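PDB 2YEQ: alkaline phosphatase D from Bacillus subtilis, which hydrolyses phosphate esters, acting as a secreted phosphodiesterase and alkaline phosphatase with iron and calcium in its active site. Local coordinates for residues N269-R282 with L318-I332. Residues are numbered along the deposited sequence; the frame is centred on the assembly and turned at random.
Sequences NLASFNVLDTRQYR and LGSSTAHWNVLAQQI. With EDO (1,2-ethanediol), chain B.
Ile332 touches two guanidinium groups, its CD1 3.5 Å from Arg282 NH2 and its CG2 near Arg279 NH2. The two groups lie over each other's faces: Arg282 NH2 is 3.4 Å above the plane of the Arg279 group, and Arg279 NH1 lies over a face of the Arg282 group. Asp350 bridges both arginines, and Arg279 also pairs with Asp209, a calcium ligand. At the edge of the Arg282 group, NE bonds to Thr278 O, close to the guanidinium plane. At the other end, the Trp325 ring has Leu270 O at its edge, and its NE1 bonds to Thr448 O. The Asn269 amide and His324 ring lie side by side, their planes 84° apart. The Asn269 amide bonds through ND2 to Asn113.

The Gln331 amide links the loops after the strands. Its NE2 gives a nearly straight bond to Leu276 O (2.9 Å, 177°), in the amide plane but above the carbonyl plane. Its OE1 accepts from Thr278 OG1 at 2.7 Å. A bend at chi2 (72°) folds the amide back to these partners.

Strands 271-275 and 325-329 pair in parallel. Val327 O accepts from Asn274 N and, on the opposite face of its plane, from Asn274 ND2 at 3.2 Å. A water joins Ser272 OG, Asn274 ND2 and Asn326 OD1, while Val327 CB packs on Phe273 CD1 at 3.6 Å. Ser272 OG also bonds to His264, and Asn274 OD1 to Asn317.

Within the calcineurin-like phosphatase domain, these strands lie between the antiparallel edge strand 263-267 and parallel strand 374-378. Helix 308-320 packs on the face bearing Asn274 and Leu328, and the loops beyond the strands lead to the metal centre.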
loop_
_atom_site.group_PDB
_atom_site.type_symbol
_atom_site.label_atom_id
_atom_site.label_comp_id
_atom_site.label_asym_id
_atom_site.label_seq_id
_atom_site.Cartn_x
_atom_site.Cartn_y
_atom_site.Cartn_z
ATOM N N ASN A 269 -15.337 7.019 -16.592
ATOM C CA ASN A 269 -15.619 8.349 -16.061
ATOM C C ASN A 269 -16.047 8.281 -14.622
ATOM O O ASN A 269 -16.510 9.263 -14.066
ATOM C CB ASN A 269 -16.706 9.042 -16.883
ATOM C CG ASN A 269 -18.096 8.410 -16.695
ATOM O OD1 ASN A 269 -18.282 7.423 -15.954
ATOM N ND2 ASN A 269 -19.079 8.973 -17.384
ATOM N N LEU A 270 -15.922 7.117 -14.014
ATOM C CA LEU A 270 -16.353 6.958 -12.645
ATOM C C LEU A 270 -15.340 7.530 -11.626
ATOM O O LEU A 270 -15.733 8.165 -10.634
ATOM C CB LEU A 270 -16.610 5.475 -12.357
ATOM C CG LEU A 270 -17.137 5.058 -10.986
ATOM C CD1 LEU A 270 -18.467 5.719 -10.657
ATOM C CD2 LEU A 270 -17.260 3.502 -10.898
ATOM N N ALA A 271 -14.056 7.239 -11.814
ATOM C CA ALA A 271 -13.062 7.608 -10.782
ATOM C C ALA A 271 -11.704 7.877 -11.412
ATOM O O ALA A 271 -11.259 7.114 -12.282
ATOM C CB ALA A 271 -12.953 6.528 -9.716
ATOM N N SER A 272 -11.086 8.976 -10.983
ATOM C CA SER A 272 -9.734 9.366 -11.376
ATOM C C SER A 272 -8.817 9.083 -10.177
ATOM O O SER A 272 -9.060 9.583 -9.080
ATOM C CB SER A 272 -9.719 10.849 -11.752
ATOM O OG SER A 272 -8.404 11.355 -11.917
ATOM N N PHE A 273 -7.800 8.242 -10.383
ATOM C CA PHE A 273 -6.944 7.758 -9.293
ATOM C C PHE A 273 -5.559 8.386 -9.423
ATOM O O PHE A 273 -4.922 8.241 -10.454
ATOM C CB PHE A 273 -6.800 6.248 -9.367
ATOM C CG PHE A 273 -8.029 5.503 -8.942
ATOM C CD1 PHE A 273 -8.255 5.231 -7.620
ATOM C CD2 PHE A 273 -8.965 5.083 -9.882
ATOM C CE1 PHE A 273 -9.388 4.546 -7.209
ATOM C CE2 PHE A 273 -10.108 4.388 -9.484
ATOM C CZ PHE A 273 -10.319 4.130 -8.140
ATOM N N ASN A 274 -5.150 9.091 -8.386
ATOM C CA ASN A 274 -3.814 9.672 -8.283
ATOM C C ASN A 274 -3.067 8.863 -7.257
ATOM O O ASN A 274 -3.342 8.968 -6.066
ATOM C CB ASN A 274 -3.918 11.131 -7.836
ATOM C CG ASN A 274 -4.767 11.966 -8.788
ATOM O OD1 ASN A 274 -4.319 12.350 -9.868
ATOM N ND2 ASN A 274 -6.041 12.151 -8.432
ATOM N N VAL A 275 -2.139 8.037 -7.733
ATOM C CA VAL A 275 -1.316 7.205 -6.873
ATOM C C VAL A 275 -0.043 8.018 -6.512
ATOM O O VAL A 275 0.761 8.318 -7.383
ATOM C CB VAL A 275 -0.938 5.876 -7.597
ATOM C CG1 VAL A 275 -0.122 5.006 -6.704
ATOM C CG2 VAL A 275 -2.237 5.121 -8.049
ATOM N N LEU A 276 0.091 8.375 -5.240
ATOM C CA LEU A 276 1.114 9.290 -4.796
ATOM C C LEU A 276 2.327 8.547 -4.229
ATOM O O LEU A 276 2.277 7.311 -3.910
ATOM C CB LEU A 276 0.561 10.217 -3.715
ATOM C CG LEU A 276 -0.745 10.967 -4.040
ATOM C CD1 LEU A 276 -1.101 11.941 -2.896
ATOM C CD2 LEU A 276 -0.682 11.668 -5.381
ATOM N N ASP A 277 3.403 9.323 -4.095
ATOM C CA ASP A 277 4.652 8.895 -3.457
ATOM C C ASP A 277 5.066 9.982 -2.481
ATOM O O ASP A 277 5.596 11.017 -2.878
ATOM C CB ASP A 277 5.688 8.649 -4.563
ATOM C CG ASP A 277 7.057 8.155 -4.033
ATOM O OD1 ASP A 277 7.278 8.095 -2.806
ATOM O OD2 ASP A 277 7.883 7.819 -4.904
ATOM N N THR A 278 4.793 9.749 -1.202
ATOM C CA THR A 278 5.042 10.722 -0.169
ATOM C C THR A 278 6.340 10.447 0.601
ATOM O O THR A 278 6.565 11.059 1.640
ATOM C CB THR A 278 3.851 10.801 0.825
ATOM O OG1 THR A 278 3.648 9.525 1.474
ATOM C CG2 THR A 278 2.535 11.252 0.080
ATOM N N ARG A 279 7.155 9.505 0.112
ATOM C CA ARG A 279 8.471 9.214 0.693
ATOM C C ARG A 279 9.634 9.745 -0.103
ATOM O O ARG A 279 10.581 10.265 0.491
ATOM C CB ARG A 279 8.710 7.703 0.842
ATOM C CG ARG A 279 7.989 7.090 1.990
ATOM C CD ARG A 279 8.461 7.519 3.328
ATOM N NE ARG A 279 7.487 7.117 4.331
ATOM C CZ ARG A 279 7.425 7.551 5.583
ATOM N NH1 ARG A 279 8.334 8.407 6.092
ATOM N NH2 ARG A 279 6.438 7.131 6.355
ATOM N N GLN A 280 9.621 9.529 -1.413
ATOM C CA GLN A 280 10.831 9.681 -2.225
ATOM C C GLN A 280 11.360 11.148 -2.322
ATOM O O GLN A 280 12.570 11.378 -2.594
ATOM C CB GLN A 280 10.583 9.133 -3.620
ATOM C CG GLN A 280 11.829 9.067 -4.506
ATOM C CD GLN A 280 11.585 8.397 -5.828
ATOM O OE1 GLN A 280 10.491 7.828 -6.099
ATOM N NE2 GLN A 280 12.588 8.433 -6.667
ATOM N N TYR A 281 10.446 12.104 -2.155
ATOM C CA TYR A 281 10.732 13.513 -2.363
ATOM C C TYR A 281 10.496 14.372 -1.133
ATOM O O TYR A 281 10.781 15.567 -1.165
ATOM C CB TYR A 281 9.897 14.059 -3.510
ATOM C CG TYR A 281 9.783 13.139 -4.689
ATOM C CD1 TYR A 281 10.824 12.986 -5.599
ATOM C CD2 TYR A 281 8.616 12.399 -4.897
ATOM C CE1 TYR A 281 10.708 12.121 -6.679
ATOM C CE2 TYR A 281 8.491 11.552 -5.959
ATOM C CZ TYR A 281 9.530 11.402 -6.858
ATOM O OH TYR A 281 9.348 10.537 -7.932
ATOM N N ARG A 282 10.032 13.784 -0.039
ATOM C CA ARG A 282 9.634 14.574 1.095
ATOM C C ARG A 282 10.809 15.197 1.861
ATOM O O ARG A 282 11.910 14.609 1.943
ATOM C CB ARG A 282 8.778 13.769 2.068
ATOM C CG ARG A 282 9.471 12.591 2.733
ATOM C CD ARG A 282 8.985 12.386 4.123
ATOM N NE ARG A 282 7.713 11.675 4.141
ATOM C CZ ARG A 282 6.999 11.446 5.228
ATOM N NH1 ARG A 282 7.373 11.941 6.411
ATOM N NH2 ARG A 282 5.887 10.712 5.137
ATOM N N LEU A 318 -6.267 16.951 -10.716
ATOM C CA LEU A 318 -7.460 17.280 -9.954
ATOM C C LEU A 318 -8.265 18.363 -10.677
ATOM O O LEU A 318 -9.490 18.343 -10.669
ATOM C CB LEU A 318 -7.116 17.744 -8.539
ATOM C CG LEU A 318 -6.677 16.713 -7.498
ATOM C CD1 LEU A 318 -6.290 17.399 -6.195
ATOM C CD2 LEU A 318 -7.746 15.636 -7.224
ATOM N N GLY A 319 -7.577 19.301 -11.308
ATOM C CA GLY A 319 -8.230 20.427 -11.942
ATOM C C GLY A 319 -8.906 20.106 -13.260
ATOM O O GLY A 319 -9.871 20.750 -13.621
ATOM N N SER A 320 -8.392 19.109 -13.973
ATOM C CA SER A 320 -8.889 18.736 -15.274
ATOM C C SER A 320 -9.802 17.483 -15.256
ATOM O O SER A 320 -10.374 17.132 -16.268
ATOM C CB SER A 320 -7.706 18.504 -16.191
ATOM O OG SER A 320 -7.043 17.313 -15.809
ATOM N N SER A 321 -9.939 16.825 -14.113
ATOM C CA SER A 321 -10.757 15.617 -14.015
ATOM C C SER A 321 -12.250 15.930 -14.146
ATOM O O SER A 321 -12.760 16.817 -13.481
ATOM C CB SER A 321 -10.544 14.936 -12.673
ATOM O OG SER A 321 -11.484 13.904 -12.440
ATOM N N THR A 322 -12.943 15.170 -14.982
ATOM C CA THR A 322 -14.397 15.242 -15.042
ATOM C C THR A 322 -15.020 13.964 -14.504
ATOM O O THR A 322 -16.208 13.740 -14.697
ATOM C CB THR A 322 -14.871 15.452 -16.474
ATOM O OG1 THR A 322 -14.309 14.432 -17.297
ATOM C CG2 THR A 322 -14.431 16.811 -16.990
ATOM N N ALA A 323 -14.237 13.133 -13.820
ATOM C CA ALA A 323 -14.751 11.882 -13.271
ATOM C C ALA A 323 -15.684 12.158 -12.121
ATOM O O ALA A 323 -15.621 13.216 -11.530
ATOM C CB ALA A 323 -13.600 10.970 -12.816
ATOM N N HIS A 324 -16.545 11.193 -11.794
ATOM C CA HIS A 324 -17.430 11.298 -10.624
ATOM C C HIS A 324 -16.699 11.351 -9.295
ATOM O O HIS A 324 -17.237 11.887 -8.324
ATOM C CB HIS A 324 -18.429 10.136 -10.569
ATOM C CG HIS A 324 -19.467 10.198 -11.647
ATOM N ND1 HIS A 324 -20.460 11.151 -11.663
ATOM C CD2 HIS A 324 -19.636 9.457 -12.770
ATOM C CE1 HIS A 324 -21.207 10.987 -12.743
ATOM N NE2 HIS A 324 -20.722 9.972 -13.436
ATOM N N TRP A 325 -15.492 10.774 -9.239
ATOM C CA TRP A 325 -14.684 10.774 -8.023
ATOM C C TRP A 325 -13.205 11.064 -8.334
ATOM O O TRP A 325 -12.692 10.709 -9.402
ATOM C CB TRP A 325 -14.783 9.426 -7.326
ATOM C CG TRP A 325 -16.180 9.067 -6.898
ATOM C CD1 TRP A 325 -17.078 8.310 -7.588
ATOM C CD2 TRP A 325 -16.832 9.481 -5.713
ATOM N NE1 TRP A 325 -18.262 8.209 -6.887
ATOM C CE2 TRP A 325 -18.135 8.921 -5.728
ATOM C CE3 TRP A 325 -16.450 10.270 -4.628
ATOM C CZ2 TRP A 325 -19.045 9.139 -4.707
ATOM C CZ3 TRP A 325 -17.332 10.469 -3.622
ATOM C CH2 TRP A 325 -18.628 9.905 -3.658
ATOM N N ASN A 326 -12.546 11.728 -7.396
ATOM C CA ASN A 326 -11.100 12.019 -7.483
ATOM C C ASN A 326 -10.485 11.362 -6.280
ATOM O O ASN A 326 -10.922 11.590 -5.161
ATOM C CB ASN A 326 -10.864 13.521 -7.452
ATOM C CG ASN A 326 -11.264 14.181 -8.721
ATOM O OD1 ASN A 326 -10.712 13.889 -9.773
ATOM N ND2 ASN A 326 -12.239 15.098 -8.643
ATOM N N VAL A 327 -9.527 10.470 -6.511
ATOM C CA VAL A 327 -9.017 9.610 -5.438
ATOM C C VAL A 327 -7.517 9.864 -5.269
ATOM O O VAL A 327 -6.811 9.987 -6.265
ATOM C CB VAL A 327 -9.274 8.130 -5.756
ATOM C CG1 VAL A 327 -8.811 7.200 -4.593
ATOM C CG2 VAL A 327 -10.789 7.908 -6.057
ATOM N N LEU A 328 -7.095 10.008 -4.017
ATOM C CA LEU A 328 -5.683 10.043 -3.640
ATOM C C LEU A 328 -5.327 8.715 -2.971
ATOM O O LEU A 328 -5.693 8.459 -1.848
ATOM C CB LEU A 328 -5.394 11.201 -2.675
ATOM C CG LEU A 328 -5.706 12.641 -3.082
ATOM C CD1 LEU A 328 -4.978 13.633 -2.112
ATOM C CD2 LEU A 328 -5.369 12.855 -4.517
ATOM N N ALA A 329 -4.651 7.853 -3.699
ATOM C CA ALA A 329 -4.208 6.576 -3.151
ATOM C C ALA A 329 -2.803 6.827 -2.629
ATOM O O ALA A 329 -1.881 6.980 -3.423
ATOM C CB ALA A 329 -4.173 5.537 -4.238
ATOM N N GLN A 330 -2.648 6.847 -1.318
ATOM C CA GLN A 330 -1.390 7.293 -0.724
ATOM C C GLN A 330 -1.137 6.633 0.614
ATOM O O GLN A 330 -1.848 5.690 0.986
ATOM C CB GLN A 330 -1.347 8.834 -0.670
ATOM C CG GLN A 330 -2.445 9.478 0.158
ATOM C CD GLN A 330 -2.055 9.636 1.594
ATOM O OE1 GLN A 330 -0.971 10.163 1.907
ATOM N NE2 GLN A 330 -2.889 9.129 2.484
ATOM N N GLN A 331 -0.111 7.101 1.342
ATOM C CA GLN A 331 0.496 6.314 2.400
ATOM C C GLN A 331 0.066 6.600 3.801
ATOM O O GLN A 331 -0.058 5.674 4.622
ATOM C CB GLN A 331 2.032 6.507 2.350
ATOM C CG GLN A 331 2.714 5.962 1.110
ATOM C CD GLN A 331 2.475 6.751 -0.160
ATOM O OE1 GLN A 331 2.183 7.959 -0.142
ATOM N NE2 GLN A 331 2.638 6.066 -1.304
ATOM N N ILE A 332 -0.088 7.887 4.121
ATOM C CA ILE A 332 -0.076 8.329 5.504
ATOM C C ILE A 332 -1.319 9.155 5.904
ATOM O O ILE A 332 -2.043 9.690 5.071
ATOM C CB ILE A 332 1.225 9.150 5.790
ATOM C CG1 ILE A 332 1.451 10.189 4.703
ATOM C CG2 ILE A 332 2.474 8.209 5.938
ATOM C CD1 ILE A 332 2.423 11.325 5.104
HETATM C C1 EDO B . -8.020 13.319 -15.043
HETATM O O1 EDO B . -9.038 12.329 -15.293
HETATM C C2 EDO B . -7.233 13.639 -16.309
HETATM O O2 EDO B . -5.981 14.235 -15.953
HETATM O O HOH W 1 -7.996 13.356 -10.312
#